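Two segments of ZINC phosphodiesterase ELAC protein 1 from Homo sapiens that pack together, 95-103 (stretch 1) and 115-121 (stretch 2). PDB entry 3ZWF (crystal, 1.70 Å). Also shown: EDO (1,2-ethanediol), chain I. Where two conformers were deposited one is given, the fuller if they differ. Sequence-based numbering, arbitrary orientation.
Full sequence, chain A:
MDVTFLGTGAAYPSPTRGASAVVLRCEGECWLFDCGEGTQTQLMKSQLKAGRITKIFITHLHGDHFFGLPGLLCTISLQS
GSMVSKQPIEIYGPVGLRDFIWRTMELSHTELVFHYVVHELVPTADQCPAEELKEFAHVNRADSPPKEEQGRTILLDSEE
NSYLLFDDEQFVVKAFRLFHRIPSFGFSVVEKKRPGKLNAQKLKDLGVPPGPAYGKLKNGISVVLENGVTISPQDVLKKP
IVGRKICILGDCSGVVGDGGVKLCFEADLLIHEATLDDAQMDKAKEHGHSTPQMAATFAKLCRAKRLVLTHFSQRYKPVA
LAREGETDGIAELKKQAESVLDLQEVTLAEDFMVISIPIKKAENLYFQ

Stretch 1, residues 95-103: VGLRDFIWR
Stretch 2 115-121: HYVVHEL

V118 (chi1 t) forms the apolar centre. Branched and compact, V118 lays its two methyls against two helical residues one turn apart: CG2 is 3.8 Å from I101 CD1 (I101 chi1 m, chi2 t), and CG1 is 4.3 Å from L97 CD2 (L97 t, p). I101 also touches Y116, two residues earlier on the strand, with CG2 3.7 Å from Y116 CZ. Y116 (chi1 p, chi2 -82°) joins an apolar ring to a polar tip: its OH hydrogen-bonds water 1 at 2.9 Å, and that water donates to R98 O at 2.8 Å. A 1,2-ethanediol, probably from the crystallisation liquor, covers one ring face.

The helix 97-103 lies against the strand 116-121 with their N-to-C directions at 150°, nearly antiparallel, and their axes 8.5 Å apart at closest approach. Phi/psi values run near -63/-45 along the helix and from -135/160 at Y116 to -90/128 at L121 along the strand. In this alternating extended chain Y116, V118 and E120 point toward the helix, whereas V117, H119 and L121 point away. In register, R98 CA lies 5.4 Å from V118 CA and V95 CA lies 4.9 Å from E120 CA.

R98 (t, t, m, chi4 128°) reaches across the strand, its methylene chain long enough to bring NE and NH2 to V118 O, at 3.0 and 2.8 Å. E120 OE1 lies over one guanidinium face, 3.7 Å from R98 NH1, a long salt bridge of charge alone.

E120 (m, t, chi3 -33°) reaches the helix start, where backbone amides lack intrahelical acceptors. Its OE2 accepts from G96 N and R98 N, both at 3.0 Å, and from water 2 at 2.6 Å; that water accepts from D99 N at 2.9 Å. G96, the N-cap residue, has phi/psi 114/-25, where a CB would jam against the preceding carbonyl. Beyond it, V95 N donates to L121 O at 3.1 Å.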

# COMPACT_ATOMS: atom_id res chain seq x y z
N VAL A 95 -19.03 -1.21 -4.52
CA VAL A 95 -19.50 -0.14 -3.64
C VAL A 95 -18.55 0.01 -2.44
O VAL A 95 -18.27 -0.97 -1.75
CB VAL A 95 -20.95 -0.40 -3.14
CG1 VAL A 95 -21.35 0.60 -2.02
CG2 VAL A 95 -21.90 -0.30 -4.30
N GLY A 96 -18.13 1.25 -2.19
CA GLY A 96 -17.20 1.58 -1.11
C GLY A 96 -15.89 2.09 -1.65
O GLY A 96 -15.15 2.84 -0.96
N LEU A 97 -15.57 1.69 -2.87
CA LEU A 97 -14.28 2.05 -3.46
C LEU A 97 -14.15 3.56 -3.74
O LEU A 97 -13.09 4.15 -3.54
CB LEU A 97 -14.00 1.23 -4.73
CG LEU A 97 -12.65 1.48 -5.39
CD1 LEU A 97 -11.50 1.04 -4.49
CD2 LEU A 97 -12.56 0.67 -6.75
N ARG A 98 -15.22 4.16 -4.24
CA ARG A 98 -15.14 5.57 -4.61
C ARG A 98 -14.76 6.45 -3.40
O ARG A 98 -13.85 7.28 -3.49
CB ARG A 98 -16.45 6.08 -5.19
CG ARG A 98 -16.38 7.51 -5.73
CD ARG A 98 -17.73 8.02 -6.23
NE ARG A 98 -18.30 7.15 -7.25
CZ ARG A 98 -19.53 6.64 -7.23
NH1 ARG A 98 -20.37 6.86 -6.23
NH2 ARG A 98 -19.91 5.91 -8.26
N ASP A 99 -15.46 6.24 -2.29
CA ASP A 99 -15.21 7.05 -1.06
C ASP A 99 -13.83 6.78 -0.50
O ASP A 99 -13.16 7.69 -0.03
CB ASP A 99 -16.28 6.76 -0.02
CG ASP A 99 -17.67 7.29 -0.42
OD1 ASP A 99 -17.76 8.18 -1.30
OD2 ASP A 99 -18.68 6.82 0.17
N PHE A 100 -13.37 5.53 -0.58
CA PHE A 100 -12.05 5.15 -0.14
C PHE A 100 -11.00 5.98 -0.85
O PHE A 100 -10.10 6.56 -0.23
CB PHE A 100 -11.76 3.66 -0.35
CG PHE A 100 -10.34 3.30 -0.05
CD1 PHE A 100 -9.90 3.27 1.25
CD2 PHE A 100 -9.45 3.02 -1.07
CE1 PHE A 100 -8.56 2.95 1.53
CE2 PHE A 100 -8.12 2.66 -0.79
CZ PHE A 100 -7.69 2.63 0.50
N ILE A 101 -11.09 6.04 -2.17
CA ILE A 101 -10.11 6.78 -2.97
C ILE A 101 -10.19 8.30 -2.66
O ILE A 101 -9.17 8.95 -2.40
CB ILE A 101 -10.23 6.50 -4.50
CG1 ILE A 101 -10.00 5.02 -4.82
CG2 ILE A 101 -9.25 7.37 -5.26
CD1 ILE A 101 -10.52 4.58 -6.17
N TRP A 102 -11.41 8.85 -2.65
CA TRP A 102 -11.59 10.27 -2.42
C TRP A 102 -11.00 10.69 -1.07
O TRP A 102 -10.25 11.67 -0.95
CB TRP A 102 -13.09 10.64 -2.43
CG TRP A 102 -13.32 12.00 -2.08
CD1 TRP A 102 -13.55 12.52 -0.80
CD2 TRP A 102 -13.28 13.12 -2.96
NE1 TRP A 102 -13.65 13.88 -0.87
CE2 TRP A 102 -13.50 14.28 -2.18
CE3 TRP A 102 -13.08 13.27 -4.35
CZ2 TRP A 102 -13.54 15.56 -2.73
CZ3 TRP A 102 -13.12 14.55 -4.89
CH2 TRP A 102 -13.34 15.68 -4.09
N ARG A 103 -11.36 9.93 -0.04
CA ARG A 103 -10.97 10.29 1.35
C ARG A 103 -9.47 10.16 1.50
O ARG A 103 -8.81 10.97 2.17
CB ARG A 103 -11.64 9.37 2.37
CG ARG A 103 -13.16 9.61 2.52
CD ARG A 103 -13.66 9.01 3.84
NE ARG A 103 -14.96 8.37 3.65
CZ ARG A 103 -16.11 9.00 3.43
NH1 ARG A 103 -16.16 10.33 3.37
NH2 ARG A 103 -17.21 8.29 3.25
N HIS A 115 -7.90 13.56 -14.24
CA HIS A 115 -9.25 13.28 -13.77
C HIS A 115 -9.44 11.78 -13.69
O HIS A 115 -8.89 11.03 -14.51
CB HIS A 115 -10.30 13.87 -14.72
N TYR A 116 -10.18 11.35 -12.68
CA TYR A 116 -10.61 9.95 -12.62
C TYR A 116 -12.09 9.88 -12.23
O TYR A 116 -12.64 10.81 -11.68
CB TYR A 116 -9.76 9.13 -11.64
CG TYR A 116 -10.00 9.46 -10.20
CD1 TYR A 116 -9.38 10.55 -9.59
CD2 TYR A 116 -10.83 8.67 -9.43
CE1 TYR A 116 -9.62 10.85 -8.25
CE2 TYR A 116 -11.08 8.94 -8.12
CZ TYR A 116 -10.47 10.04 -7.52
OH TYR A 116 -10.75 10.30 -6.20
N VAL A 117 -12.70 8.75 -12.55
CA VAL A 117 -14.08 8.47 -12.15
C VAL A 117 -14.14 7.03 -11.63
O VAL A 117 -13.45 6.14 -12.13
CB VAL A 117 -15.07 8.67 -13.31
CG1 VAL A 117 -15.28 10.17 -13.54
CG2 VAL A 117 -14.59 7.97 -14.59
N VAL A 118 -14.95 6.84 -10.59
CA VAL A 118 -15.13 5.51 -10.03
C VAL A 118 -16.58 5.07 -10.23
O VAL A 118 -17.54 5.75 -9.80
CB VAL A 118 -14.78 5.44 -8.54
CG1 VAL A 118 -14.90 3.99 -8.07
CG2 VAL A 118 -13.37 6.04 -8.27
N HIS A 119 -16.74 3.96 -10.94
CA HIS A 119 -18.06 3.35 -11.19
C HIS A 119 -18.20 2.17 -10.26
O HIS A 119 -17.27 1.30 -10.23
CB HIS A 119 -18.15 2.91 -12.61
CG HIS A 119 -17.99 4.02 -13.59
ND1 HIS A 119 -18.77 5.16 -13.53
CD2 HIS A 119 -17.18 4.18 -14.66
CE1 HIS A 119 -18.46 5.95 -14.54
NE2 HIS A 119 -17.47 5.40 -15.21
N GLU A 120 -19.22 2.20 -9.42
CA GLU A 120 -19.39 1.18 -8.40
C GLU A 120 -20.37 0.08 -8.78
O GLU A 120 -21.48 0.38 -9.17
CB GLU A 120 -19.82 1.79 -7.09
CG GLU A 120 -18.73 2.67 -6.48
CD GLU A 120 -19.05 3.17 -5.08
OE1 GLU A 120 -20.21 3.42 -4.75
OE2 GLU A 120 -18.08 3.33 -4.29
N LEU A 121 -19.93 -1.16 -8.57
CA LEU A 121 -20.77 -2.34 -8.74
C LEU A 121 -21.48 -2.71 -7.46
O LEU A 121 -20.85 -2.80 -6.40
CB LEU A 121 -19.91 -3.54 -9.15
CG LEU A 121 -19.49 -3.56 -10.63
CD1 LEU A 121 -18.55 -2.46 -11.02
CD2 LEU A 121 -18.76 -4.93 -10.84
C1 EDO I . -13.72 12.03 -8.97
O1 EDO I . -12.50 12.56 -9.51
C2 EDO I . -13.47 10.85 -8.04
O2 EDO I . -14.65 10.36 -7.43
O HOH W 1 -13.15 8.86 -5.63
O HOH W 2 -17.93 4.74 -2.14